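PDB 4OEN: second substrate binding domain of putative amino acid ABC transporter from Streptococcus pneumoniae, which probably captures an extracellular amino acid and hands it to the membrane-embedded part of an ABC importer. Local coordinates for residues P15-N20 with I28-I33; G65-M70 with T185-K190; A102-L107 with S129-K134; G109-V114 with G151-V156; T118-F123 with A155-E160. All coordinates share one frame; numbering follows the deposited sequence.

Contact 1. Residues P15-N20 with I28-I33; sequences PFVFQN and IDMELI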
# COMPACT_ATOMS: atom_id res chain seq x y z
N PRO A 15 -1.56 -5.41 -2.25
CA PRO A 15 -0.49 -6.21 -2.86
C PRO A 15 0.78 -6.34 -2.03
O PRO A 15 1.74 -6.92 -2.53
CB PRO A 15 -0.18 -5.44 -4.14
CG PRO A 15 -0.36 -3.99 -3.69
CD PRO A 15 -1.55 -4.03 -2.75
N PHE A 16 0.80 -5.84 -0.80
CA PHE A 16 2.01 -5.92 0.02
C PHE A 16 2.29 -7.32 0.54
O PHE A 16 3.43 -7.79 0.52
CB PHE A 16 1.92 -4.91 1.17
CG PHE A 16 1.82 -3.49 0.69
CD1 PHE A 16 2.96 -2.81 0.30
CD2 PHE A 16 0.59 -2.87 0.57
CE1 PHE A 16 2.89 -1.52 -0.18
CE2 PHE A 16 0.50 -1.57 0.10
CZ PHE A 16 1.66 -0.89 -0.28
N VAL A 17 1.25 -8.01 1.00
CA VAL A 17 1.43 -9.37 1.49
C VAL A 17 0.10 -10.06 1.42
O VAL A 17 -0.93 -9.53 1.87
CB VAL A 17 2.03 -9.38 2.93
CG1 VAL A 17 1.20 -8.53 3.91
CG2 VAL A 17 2.18 -10.83 3.45
N PHE A 18 0.10 -11.24 0.81
CA PHE A 18 -1.10 -12.03 0.66
C PHE A 18 -0.75 -13.47 0.29
O PHE A 18 0.38 -13.76 -0.10
CB PHE A 18 -2.05 -11.41 -0.38
CG PHE A 18 -1.43 -11.27 -1.75
CD1 PHE A 18 -1.75 -12.16 -2.76
CD2 PHE A 18 -0.54 -10.24 -2.03
CE1 PHE A 18 -1.19 -12.04 -4.02
CE2 PHE A 18 0.02 -10.10 -3.29
CZ PHE A 18 -0.31 -11.00 -4.28
N GLN A 19 -1.72 -14.35 0.45
CA GLN A 19 -1.55 -15.76 0.13
C GLN A 19 -1.82 -16.03 -1.35
O GLN A 19 -2.85 -15.60 -1.89
CB GLN A 19 -2.48 -16.60 1.02
CG GLN A 19 -1.97 -17.99 1.37
CD GLN A 19 -2.92 -18.73 2.30
OE1 GLN A 19 -3.92 -18.18 2.76
NE2 GLN A 19 -2.62 -20.00 2.57
N ASN A 20 -0.91 -16.72 -2.02
CA ASN A 20 -1.15 -17.08 -3.42
C ASN A 20 -1.91 -18.41 -3.50
O ASN A 20 -2.25 -18.99 -2.48
CB ASN A 20 0.16 -17.15 -4.21
CG ASN A 20 1.15 -18.17 -3.66
OD1 ASN A 20 0.77 -19.11 -2.97
ND2 ASN A 20 2.42 -17.99 -3.98
N ILE A 28 4.62 -7.61 -2.55
CA ILE A 28 5.75 -6.68 -2.57
C ILE A 28 6.67 -6.82 -1.36
O ILE A 28 7.90 -6.89 -1.48
CB ILE A 28 5.24 -5.23 -2.64
CG1 ILE A 28 4.44 -5.02 -3.93
CG2 ILE A 28 6.38 -4.24 -2.47
CD1 ILE A 28 3.77 -3.64 -4.01
N ASP A 29 6.06 -6.86 -0.18
CA ASP A 29 6.84 -6.91 1.07
C ASP A 29 7.62 -8.18 1.23
O ASP A 29 8.75 -8.15 1.72
CB ASP A 29 5.93 -6.77 2.27
CG ASP A 29 5.42 -5.38 2.46
OD1 ASP A 29 5.86 -4.47 1.71
OD2 ASP A 29 4.59 -5.22 3.37
N MET A 30 7.00 -9.29 0.84
CA MET A 30 7.63 -10.60 0.98
C MET A 30 8.83 -10.68 0.06
O MET A 30 9.91 -11.10 0.47
CB MET A 30 6.64 -11.71 0.69
CG MET A 30 5.48 -11.76 1.71
SD MET A 30 5.97 -12.06 3.44
CE MET A 30 6.14 -10.40 4.10
N GLU A 31 8.64 -10.25 -1.19
CA GLU A 31 9.74 -10.30 -2.13
C GLU A 31 10.85 -9.33 -1.74
O GLU A 31 12.03 -9.65 -1.87
CB GLU A 31 9.25 -10.00 -3.55
CG GLU A 31 8.37 -11.11 -4.08
CD GLU A 31 8.24 -11.10 -5.60
OE1 GLU A 31 9.24 -10.83 -6.30
OE2 GLU A 31 7.13 -11.38 -6.08
N LEU A 32 10.47 -8.14 -1.27
CA LEU A 32 11.45 -7.11 -0.94
C LEU A 32 12.32 -7.52 0.25
O LEU A 32 13.53 -7.41 0.20
CB LEU A 32 10.75 -5.79 -0.66
CG LEU A 32 11.64 -4.64 -0.21
CD1 LEU A 32 12.61 -4.26 -1.30
CD2 LEU A 32 10.77 -3.47 0.21
N ILE A 33 11.71 -8.01 1.33
CA ILE A 33 12.54 -8.35 2.49
C ILE A 33 13.49 -9.52 2.16
O ILE A 33 14.64 -9.52 2.58
CB ILE A 33 11.69 -8.66 3.75
CG1 ILE A 33 12.59 -8.66 5.00
CG2 ILE A 33 10.88 -9.95 3.60
CD1 ILE A 33 13.30 -7.35 5.22
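Ile-28 and Asp-29, which open helix 28-40, are held by the carbonyls of Pro-15 and Phe-16. Ile-28 N donates to Pro-15 O over 3.0 Å, nearly straight at 162°, while Asp-29 N donates to Phe-16 O over 2.9 Å on a more bent path that uses a lone pair of that oxygen. The first N-H groups of a helix have no preceding turn to bond to, and here the loop supplies their acceptors.

A second set of contacts sets a carboxylate against the Phe-16 side chain. Asp-29 has its CG anti to the carbonyl carbon (chi1 -74°), which turns the carboxylate that way. Asp-29 OD2 lies 3.5 Å from Phe-16 CB, and Asp-29 OD1 meets the edge of the ring at Phe-16 CD1, 3.6 Å away; the weakly positive C-H edge of a phenyl ring suits such a neighbour. Outside the contact, OD2 accepts from Gly-69 N and OD1, weakly, from Tyr-86 OH.

The remaining contacts are apolar. The side chains of Pro-15 and Ile-28 lie alongside each other, Pro-15 CG 4.2 Å from Ile-28 CD1. Val-17 CG2 rests in the curl of Met-30, a chain bent at chi2 and chi3; its closest approach is to Met-30 CG, at 3.8 Å.

Phe-16 and Val-17 are the two residues of a classic beta bulge, both facing one residue opposite. The bulge and the cis peptide before Pro-15 lie in the loop that leads into hairpin 18-19/25-26, and the contact joins that loop to the start of helix 28-40 in one lobe of this periplasmic binding protein type II fold.

Contact 2. Residues G65-M70 with T185-K190; sequences GIIAGM and TAFAVK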
# COMPACT_ATOMS: atom_id res chain seq x y z
N GLY A 65 11.61 -7.45 13.40
CA GLY A 65 11.15 -6.40 12.52
C GLY A 65 9.77 -6.70 12.00
O GLY A 65 9.31 -7.84 12.11
N ILE A 66 9.11 -5.67 11.49
CA ILE A 66 7.81 -5.82 10.85
C ILE A 66 7.80 -5.17 9.47
O ILE A 66 8.33 -4.08 9.28
CB ILE A 66 6.68 -5.23 11.73
CG1 ILE A 66 5.33 -5.32 11.01
CG2 ILE A 66 6.98 -3.79 12.15
CD1 ILE A 66 4.15 -4.89 11.87
N ILE A 67 7.24 -5.90 8.51
CA ILE A 67 7.01 -5.33 7.18
C ILE A 67 5.62 -5.79 6.78
O ILE A 67 5.32 -6.98 6.83
CB ILE A 67 8.11 -5.74 6.15
CG1 ILE A 67 8.05 -4.84 4.92
CG2 ILE A 67 8.08 -7.26 5.81
CD1 ILE A 67 9.16 -5.13 3.87
N ALA A 68 4.74 -4.84 6.48
CA ALA A 68 3.33 -5.16 6.25
C ALA A 68 2.57 -3.98 5.69
O ALA A 68 1.53 -3.61 6.22
CB ALA A 68 2.66 -5.65 7.56
N GLY A 69 3.10 -3.36 4.63
CA GLY A 69 2.50 -2.16 4.08
C GLY A 69 2.25 -1.13 5.16
O GLY A 69 1.22 -0.44 5.16
N MET A 70 3.20 -1.03 6.08
CA MET A 70 3.04 -0.26 7.32
C MET A 70 3.27 1.23 7.12
O MET A 70 4.34 1.65 6.68
CB MET A 70 4.00 -0.79 8.37
CG MET A 70 3.93 -0.06 9.70
SD MET A 70 4.97 -0.91 10.91
CE MET A 70 4.66 0.06 12.38
N THR A 185 5.54 4.32 3.35
CA THR A 185 5.45 2.93 3.76
C THR A 185 6.86 2.47 4.10
O THR A 185 7.77 2.68 3.31
CB THR A 185 4.86 2.06 2.64
OG1 THR A 185 3.79 2.76 2.00
CG2 THR A 185 4.37 0.74 3.19
N ALA A 186 7.04 1.82 5.25
CA ALA A 186 8.39 1.44 5.64
C ALA A 186 8.43 0.18 6.48
O ALA A 186 7.42 -0.27 7.01
CB ALA A 186 9.08 2.58 6.39
N PHE A 187 9.64 -0.38 6.59
CA PHE A 187 9.98 -1.47 7.50
C PHE A 187 10.24 -0.87 8.88
O PHE A 187 10.64 0.29 8.98
CB PHE A 187 11.22 -2.19 6.92
CG PHE A 187 11.84 -3.21 7.82
CD1 PHE A 187 11.33 -4.50 7.89
CD2 PHE A 187 12.99 -2.89 8.54
CE1 PHE A 187 11.94 -5.46 8.72
CE2 PHE A 187 13.59 -3.84 9.36
CZ PHE A 187 13.06 -5.13 9.45
N ALA A 188 9.99 -1.63 9.95
CA ALA A 188 10.17 -1.08 11.29
C ALA A 188 10.78 -2.08 12.25
O ALA A 188 10.57 -3.28 12.13
CB ALA A 188 8.84 -0.57 11.86
N VAL A 189 11.52 -1.55 13.22
CA VAL A 189 12.03 -2.32 14.35
C VAL A 189 11.54 -1.63 15.62
O VAL A 189 11.04 -0.49 15.57
CB VAL A 189 13.57 -2.42 14.35
CG1 VAL A 189 14.05 -3.09 13.06
CG2 VAL A 189 14.19 -1.05 14.49
N LYS A 190 11.64 -2.31 16.75
CA LYS A 190 11.30 -1.66 18.01
C LYS A 190 12.24 -0.48 18.24
O LYS A 190 13.44 -0.60 18.02
CB LYS A 190 11.37 -2.66 19.17
CG LYS A 190 10.96 -2.06 20.51
CD LYS A 190 11.00 -3.10 21.61
CE LYS A 190 10.57 -2.49 22.94
NZ LYS A 190 10.57 -3.50 24.01
O HOH W 1 5.86 -2.21 5.84
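Ala-188 and Phe-187 carry the apolar centre, on different sides of the paired backbones. The small Ala-188 CB sits 3.7 Å from Ile-66 CG2 and also receives Met-70 SD, brought there by a side chain extended through all its torsions. Phe-80 and Phe-82 of strand 80-82 close round this group. Phe-187 has CG anti to the backbone N (chi1 171°), which lays its ring along the other segment: the CD1 edge meets Ile-67 CB at 3.9 Å, and CZ reaches Gly-65 CA at 3.8 Å. Glycine at 65 leaves the ring tip room against the main chain. Phe-201 stacks on this ring.

Next come the backbones. Ile-66 and Ala-188 form an antiparallel hydrogen-bonded pair: Ile-66 N gives its proton to Ala-188 O over 2.9 Å, and Ala-188 N returns one to Ile-66 O over 3.0 Å. Beyond them the chains part and meet again where Ala-186 N donates to Met-70 O at 3.1 Å. At the outer end Thr-185 turns its methyl, CG2, onto Gly-69 C at 3.4 Å, while its hydroxyl bonds to Tyr-87 O.

The chemistry implies an interior strand pair that frays after Ile-66 and Ala-188. Where the chains part after Ile-67, water 1 takes the place of direct bonds, accepting from Ala-68 N and Met-70 N and donating to Ala-186 O; Gly-69 N turns instead to Asp-29 OD2.

Contact 3. Residues A102-L107 with S129-K134; sequences ASYEDL and SKYGYK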
# COMPACT_ATOMS: atom_id res chain seq x y z
N ALA A 102 -10.68 13.08 -17.29
CA ALA A 102 -9.23 13.24 -17.40
C ALA A 102 -8.66 14.32 -16.48
O ALA A 102 -7.47 14.64 -16.55
CB ALA A 102 -8.85 13.54 -18.84
N SER A 103 -9.51 14.87 -15.62
CA SER A 103 -9.09 15.87 -14.64
C SER A 103 -10.15 15.95 -13.54
O SER A 103 -11.26 15.50 -13.73
CB SER A 103 -8.91 17.24 -15.28
OG SER A 103 -10.15 17.79 -15.68
N TYR A 104 -9.80 16.55 -12.41
CA TYR A 104 -10.79 16.70 -11.35
C TYR A 104 -11.88 17.68 -11.79
O TYR A 104 -13.03 17.56 -11.39
CB TYR A 104 -10.14 17.18 -10.05
CG TYR A 104 -9.29 16.13 -9.38
CD1 TYR A 104 -9.76 14.84 -9.15
CD2 TYR A 104 -7.98 16.42 -9.00
CE1 TYR A 104 -8.96 13.88 -8.53
CE2 TYR A 104 -7.18 15.47 -8.40
CZ TYR A 104 -7.67 14.21 -8.17
OH TYR A 104 -6.84 13.30 -7.57
N GLU A 105 -11.50 18.66 -12.61
CA GLU A 105 -12.46 19.60 -13.17
C GLU A 105 -13.54 18.89 -13.99
O GLU A 105 -14.69 19.32 -14.03
CB GLU A 105 -11.75 20.64 -14.05
CG GLU A 105 -10.95 21.69 -13.28
CD GLU A 105 -9.57 21.21 -12.85
OE1 GLU A 105 -9.17 20.08 -13.21
OE2 GLU A 105 -8.87 21.99 -12.16
N ASP A 106 -13.17 17.78 -14.63
CA ASP A 106 -14.14 17.00 -15.42
C ASP A 106 -15.23 16.37 -14.55
O ASP A 106 -16.26 15.92 -15.06
CB ASP A 106 -13.43 15.91 -16.22
CG ASP A 106 -12.66 16.45 -17.41
OD1 ASP A 106 -12.90 17.61 -17.81
OD2 ASP A 106 -11.82 15.70 -17.97
N LEU A 107 -14.99 16.33 -13.25
CA LEU A 107 -15.92 15.71 -12.32
C LEU A 107 -17.05 16.64 -11.92
O LEU A 107 -17.92 16.24 -11.15
CB LEU A 107 -15.20 15.24 -11.06
CG LEU A 107 -14.21 14.09 -11.28
CD1 LEU A 107 -13.44 13.87 -9.99
CD2 LEU A 107 -15.01 12.85 -11.67
N SER A 129 -15.88 21.23 -2.69
CA SER A 129 -16.31 22.57 -3.07
C SER A 129 -15.51 23.08 -4.26
O SER A 129 -16.03 23.80 -5.11
CB SER A 129 -16.19 23.54 -1.89
OG SER A 129 -17.15 23.24 -0.90
N LYS A 130 -14.23 22.70 -4.30
CA LYS A 130 -13.33 23.12 -5.37
C LYS A 130 -13.79 22.59 -6.73
O LYS A 130 -13.78 23.33 -7.72
CB LYS A 130 -11.90 22.66 -5.06
CG LYS A 130 -10.86 23.10 -6.09
CD LYS A 130 -9.47 22.71 -5.64
CE LYS A 130 -8.42 23.18 -6.62
NZ LYS A 130 -7.08 22.69 -6.21
N TYR A 131 -14.21 21.32 -6.78
CA TYR A 131 -14.48 20.68 -8.06
C TYR A 131 -15.95 20.43 -8.38
O TYR A 131 -16.31 20.26 -9.54
CB TYR A 131 -13.70 19.37 -8.16
CG TYR A 131 -12.21 19.62 -8.14
CD1 TYR A 131 -11.59 20.35 -9.17
CD2 TYR A 131 -11.41 19.13 -7.12
CE1 TYR A 131 -10.24 20.58 -9.15
CE2 TYR A 131 -10.06 19.35 -7.10
CZ TYR A 131 -9.47 20.07 -8.12
OH TYR A 131 -8.11 20.28 -8.09
N GLY A 132 -16.81 20.42 -7.36
CA GLY A 132 -18.24 20.41 -7.59
C GLY A 132 -18.86 19.07 -7.95
O GLY A 132 -19.90 19.03 -8.62
N TYR A 133 -18.23 17.98 -7.52
CA TYR A 133 -18.79 16.64 -7.70
C TYR A 133 -19.67 16.29 -6.52
O TYR A 133 -19.60 16.93 -5.47
CB TYR A 133 -17.68 15.58 -7.87
CG TYR A 133 -16.55 15.72 -6.88
CD1 TYR A 133 -16.70 15.33 -5.55
CD2 TYR A 133 -15.33 16.25 -7.28
CE1 TYR A 133 -15.67 15.48 -4.65
CE2 TYR A 133 -14.28 16.39 -6.38
CZ TYR A 133 -14.46 16.00 -5.07
OH TYR A 133 -13.42 16.16 -4.18
N LYS A 134 -20.52 15.29 -6.72
CA LYS A 134 -21.22 14.64 -5.61
C LYS A 134 -20.40 13.45 -5.13
O LYS A 134 -19.61 12.89 -5.88
CB LYS A 134 -22.61 14.17 -6.06
CG LYS A 134 -23.55 15.28 -6.48
CD LYS A 134 -24.84 14.70 -7.04
CE LYS A 134 -25.88 15.78 -7.30
NZ LYS A 134 -25.35 16.87 -8.16
O HOH W 2 -7.08 21.24 -10.26
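Tyr-131 has its ring held between two aliphatic groups. On one face lies CB of Tyr-104, 3.4 Å from the ring centroid and only 5° off the normal, a textbook CH-pi contact; on the opposite face lies CG of its own neighbour Lys-130. In the plane of the ring, at its edge, stand Glu-105 OE2, 3.6 Å from Tyr-131 CE1, and water 2. The Tyr-104 ring meets the Tyr-131 ring obliquely, their planes at 41°. The contact thus packs the loop before strand 111-115 on the end of helix 128-131, in the lobe that holds that strand.

The loop that presents Tyr-104 and Glu-105 is shaped by an ST motif: Ser-103 OG accepts from Asp-106 N, as befits a short hydroxyl side chain at the approach to the 3-10 turn around 105-107. Across from it, helix 128-131 ends at Gly-132, whose positive phi (79°) swings the chain out toward strand 134-138. The two turns bring together a second apolar pair: Leu-107 CB packs obliquely on Tyr-133 CD2 at 3.9 Å. Tyr-133 adopts the less common position with CG between the backbone N and the carbonyl carbon, which sets its ring beside the leucine. Its hydroxyl is satisfied by Leu-124 O, and Val-112 of strand 111-115 touches both side chains. A long aromatic ring suits this place because it fills an apolar site and still carries a polar tip to helix 119-126.

No direct hydrogen bond joins the segments; instead water 2 bridges them, donating to Glu-105 OE2 at 2.7 Å and lying 2.6 Å from Tyr-131 OH.

Contact 4. Residues G109-V114 with G151-V156; sequences GKTVGV and GAIDAV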
# COMPACT_ATOMS: atom_id res chain seq x y z
N GLY A 109 -20.32 18.12 -11.31
CA GLY A 109 -21.66 17.60 -11.51
C GLY A 109 -21.75 16.09 -11.53
O GLY A 109 -22.84 15.54 -11.50
N LYS A 110 -20.60 15.42 -11.62
CA LYS A 110 -20.52 13.97 -11.62
C LYS A 110 -20.59 13.42 -10.19
O LYS A 110 -20.51 14.17 -9.21
CB LYS A 110 -19.22 13.48 -12.27
CG LYS A 110 -18.93 14.02 -13.64
CD LYS A 110 -19.91 13.49 -14.64
CE LYS A 110 -19.52 13.90 -16.07
NZ LYS A 110 -20.63 13.54 -16.99
N THR A 111 -20.69 12.10 -10.07
CA THR A 111 -20.75 11.48 -8.76
C THR A 111 -19.57 10.54 -8.58
O THR A 111 -19.33 9.67 -9.42
CB THR A 111 -22.05 10.70 -8.56
OG1 THR A 111 -23.16 11.61 -8.61
CG2 THR A 111 -22.04 10.00 -7.21
N VAL A 112 -18.83 10.73 -7.49
CA VAL A 112 -17.65 9.92 -7.20
C VAL A 112 -17.91 9.03 -5.99
O VAL A 112 -18.35 9.52 -4.97
CB VAL A 112 -16.42 10.80 -6.91
CG1 VAL A 112 -15.20 9.90 -6.67
CG2 VAL A 112 -16.15 11.77 -8.07
N GLY A 113 -17.66 7.72 -6.13
CA GLY A 113 -17.75 6.79 -5.02
C GLY A 113 -16.50 6.75 -4.15
O GLY A 113 -15.38 6.98 -4.63
N VAL A 114 -16.69 6.47 -2.86
CA VAL A 114 -15.57 6.36 -1.95
C VAL A 114 -15.95 5.48 -0.76
O VAL A 114 -17.13 5.36 -0.44
CB VAL A 114 -15.10 7.76 -1.47
CG1 VAL A 114 -16.05 8.35 -0.43
CG2 VAL A 114 -13.66 7.71 -0.94
N GLY A 151 -22.37 2.03 -13.81
CA GLY A 151 -22.44 3.42 -14.26
C GLY A 151 -23.24 4.28 -13.31
O GLY A 151 -23.56 5.44 -13.61
N ALA A 152 -23.56 3.73 -12.14
CA ALA A 152 -24.35 4.44 -11.14
C ALA A 152 -23.53 5.58 -10.52
O ALA A 152 -24.08 6.61 -10.12
CB ALA A 152 -24.83 3.49 -10.05
N ILE A 153 -22.22 5.38 -10.43
CA ILE A 153 -21.28 6.45 -10.14
C ILE A 153 -20.34 6.59 -11.33
O ILE A 153 -20.19 5.67 -12.13
CB ILE A 153 -20.50 6.21 -8.84
CG1 ILE A 153 -19.82 4.84 -8.89
CG2 ILE A 153 -21.45 6.27 -7.64
CD1 ILE A 153 -18.91 4.54 -7.72
N ASP A 154 -19.69 7.75 -11.44
CA ASP A 154 -18.84 8.07 -12.58
C ASP A 154 -17.36 7.76 -12.35
O ASP A 154 -16.58 7.66 -13.29
CB ASP A 154 -19.01 9.54 -12.92
CG ASP A 154 -20.44 9.86 -13.29
OD1 ASP A 154 -20.87 9.42 -14.38
OD2 ASP A 154 -21.14 10.55 -12.51
N ALA A 155 -16.98 7.62 -11.09
CA ALA A 155 -15.59 7.45 -10.71
C ALA A 155 -15.54 6.95 -9.28
O ALA A 155 -16.56 7.01 -8.56
CB ALA A 155 -14.81 8.76 -10.84
N VAL A 156 -14.37 6.44 -8.89
CA VAL A 156 -14.09 6.15 -7.49
C VAL A 156 -12.80 6.82 -7.09
O VAL A 156 -11.98 7.19 -7.94
CB VAL A 156 -13.94 4.63 -7.21
CG1 VAL A 156 -15.17 3.87 -7.66
CG2 VAL A 156 -12.68 4.09 -7.92
O HOH W 3 -22.04 11.04 -16.23
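Val-112 and Gly-113 pair with Ala-155 and Val-156 as parallel neighbours in the alpha/beta sheet of one lobe, where strand 111-115 runs between strands 134-138 and 155-159. The parallel order is consistent with beta-alpha-beta connections: helix 119-126 precedes strand 134-138, and helix 141-150 precedes strand 155-159. That last helix closes at Gly-151 in a Schellman motif, whose positive phi glycine adopts readily.

Just before the ladder Asp-154 N, rather than Ala-155 N, donates to Thr-111 O over 2.8 Å; within it Gly-113 N donates to Ala-155 O over 2.8 Å, this donor tilted 23° from the carbonyl plane. On one face Val-112 CG2 lies 4.3 Å from Ala-155 CB; the beta-branched valine suits an extended chain. On the other face Ile-153 stretches across to Gly-113: with CG1 between the backbone N and the carbonyl carbon (chi1 54°), its CD1 rests 3.7 Å from Gly-113 CA, where glycine leaves space for it. The side chains of Ile-153 and Thr-111 cross at about a right angle, their CG2 methyls 3.8 Å apart.

At the solvent end the side chain of Asp-154 adds a bond beside the ladder. OD2 takes the N-H of Thr-111 at 2.9 Å on its anti lone pair, almost straight at 169°, and the aliphatic part of Lys-110 crosses it. The opposite charges do not touch directly: water 3 accepts from Lys-110 NZ and donates to Asp-154 OD1 at 2.7 Å.

Contact 5. Residues T118-F123 with A155-E160; sequences TASQTF and AVMDDE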
# COMPACT_ATOMS: atom_id res chain seq x y z
N THR A 118 -11.95 6.41 5.07
CA THR A 118 -10.67 6.26 4.40
C THR A 118 -10.02 7.59 4.09
O THR A 118 -10.68 8.63 4.07
CB THR A 118 -10.82 5.49 3.09
OG1 THR A 118 -11.64 6.26 2.19
CG2 THR A 118 -11.48 4.15 3.34
N ALA A 119 -8.72 7.54 3.82
CA ALA A 119 -7.99 8.73 3.39
C ALA A 119 -8.52 9.25 2.07
O ALA A 119 -8.53 10.46 1.85
CB ALA A 119 -6.51 8.44 3.27
N SER A 120 -8.98 8.34 1.19
CA SER A 120 -9.62 8.75 -0.05
C SER A 120 -10.85 9.60 0.23
O SER A 120 -11.11 10.60 -0.46
CB SER A 120 -9.99 7.51 -0.87
OG SER A 120 -8.81 6.86 -1.34
N GLN A 121 -11.61 9.22 1.25
CA GLN A 121 -12.79 10.00 1.61
C GLN A 121 -12.46 11.39 2.14
O GLN A 121 -13.15 12.35 1.84
CB GLN A 121 -13.62 9.24 2.64
CG GLN A 121 -14.89 9.99 3.09
CD GLN A 121 -15.59 9.27 4.20
OE1 GLN A 121 -14.95 8.83 5.15
NE2 GLN A 121 -16.91 9.13 4.10
N THR A 122 -11.41 11.49 2.95
CA THR A 122 -10.92 12.76 3.44
C THR A 122 -10.55 13.69 2.27
O THR A 122 -10.99 14.84 2.21
CB THR A 122 -9.70 12.56 4.34
OG1 THR A 122 -10.02 11.60 5.36
CG2 THR A 122 -9.27 13.87 4.96
N PHE A 123 -9.77 13.17 1.33
CA PHE A 123 -9.39 13.98 0.17
C PHE A 123 -10.63 14.45 -0.58
O PHE A 123 -10.78 15.64 -0.87
CB PHE A 123 -8.46 13.17 -0.76
CG PHE A 123 -8.11 13.89 -2.03
CD1 PHE A 123 -7.02 14.74 -2.09
CD2 PHE A 123 -8.89 13.73 -3.16
CE1 PHE A 123 -6.71 15.40 -3.27
CE2 PHE A 123 -8.59 14.39 -4.33
CZ PHE A 123 -7.49 15.21 -4.40
N ALA A 155 -16.98 7.62 -11.09
CA ALA A 155 -15.59 7.45 -10.71
C ALA A 155 -15.54 6.95 -9.28
O ALA A 155 -16.56 7.01 -8.56
CB ALA A 155 -14.81 8.76 -10.84
N VAL A 156 -14.37 6.44 -8.89
CA VAL A 156 -14.09 6.15 -7.49
C VAL A 156 -12.80 6.82 -7.09
O VAL A 156 -11.98 7.19 -7.94
CB VAL A 156 -13.94 4.63 -7.21
CG1 VAL A 156 -15.17 3.87 -7.66
CG2 VAL A 156 -12.68 4.09 -7.92
N MET A 157 -12.62 7.01 -5.79
CA MET A 157 -11.34 7.41 -5.22
C MET A 157 -10.89 6.28 -4.29
O MET A 157 -11.66 5.89 -3.42
CB MET A 157 -11.46 8.73 -4.46
CG MET A 157 -10.16 9.48 -4.27
SD MET A 157 -9.78 10.47 -5.72
CE MET A 157 -8.09 10.98 -5.38
N ASP A 158 -9.67 5.77 -4.46
CA ASP A 158 -9.22 4.63 -3.65
C ASP A 158 -7.71 4.67 -3.46
O ASP A 158 -7.02 5.50 -4.04
CB ASP A 158 -9.63 3.32 -4.34
CG ASP A 158 -9.81 2.13 -3.37
OD1 ASP A 158 -9.45 2.17 -2.16
OD2 ASP A 158 -10.33 1.11 -3.87
N ASP A 159 -7.20 3.74 -2.66
CA ASP A 159 -5.77 3.61 -2.47
C ASP A 159 -5.11 3.20 -3.78
O ASP A 159 -5.53 2.22 -4.42
CB ASP A 159 -5.47 2.56 -1.40
CG ASP A 159 -5.94 2.98 -0.03
OD1 ASP A 159 -5.56 4.09 0.39
OD2 ASP A 159 -6.69 2.21 0.62
N GLU A 160 -4.06 3.92 -4.15
CA GLU A 160 -3.37 3.64 -5.40
C GLU A 160 -2.81 2.20 -5.50
O GLU A 160 -3.02 1.56 -6.52
CB GLU A 160 -2.25 4.65 -5.66
CG GLU A 160 -1.41 4.25 -6.86
CD GLU A 160 -0.49 5.35 -7.35
OE1 GLU A 160 -0.77 6.55 -7.10
OE2 GLU A 160 0.51 5.00 -8.02
O HOH W 4 -7.99 5.51 0.79
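Ser-120 and Asp-158 mark the crossing of helix 119-123 over strand 155-159. The two axes approach to 7.5 Å with their N-to-C directions 127° apart, and the CA atoms of these two residues are 5.5 Å from each other. The helix begins at Thr-118, an N-cap whose OG1 accepts from Gln-121 N; a hydroxyl side chain is well suited to that position.

So close an approach needs a small residue, and Ser-120 provides it. Its CB lies 3.5 Å from Met-157 O, and its OG sits over the strand backbone, 3.2 Å from Asp-158 CA. The hydroxyl finds its partner outside the two segments, in Thr-91 OG1. Water 4 links the chains beside it, accepting from Ser-120 N and donating to Asp-159 OD1 at 2.8 Å.

One turn on, Phe-123 meets Met-157, modelled in two conformers. In the one described, a bend at chi2 (84°) leads the chain past the helix until CE reaches the Phe-123 ring, 3.6 Å from its CE2. The sulfur stands 5.2 Å from the ring centroid, obliquely placed: a Met-aromatic contact in which a flexible thioether fits itself to a rigid ring.

Helix 119-126 thus lies on one side of strand 155-159. Val-114 of strand 111-115 adjoins Ser-120, Thr-180 of strand 180-190 touches Phe-123, and Val-156 and Asp-158 turn to helix 141-150, where Tyr-145 OH bonds to Asp-158 OD2.

From the N terminus, contact 1 closes a short loop through hairpin 18-19/25-26, ending before contact 2 opens. Contact 2 spans 114 residues, joining strand 65-66 to strand 180-190, and that long excursion holds contacts 3, 4 and 5. Contact 1 touches contact 2 in one lobe; the other three lie across the chain's centre. There contact 3 crosses contacts 4 and 5, its segments alternating with theirs, and meets strand 111-115 through backbone bonds of Lys-134. Contacts 4 and 5 end together on strand 155-159, sharing Ala-155 and Val-156, and so tie strand 111-115 and the following helix 119-126 to the same sheet.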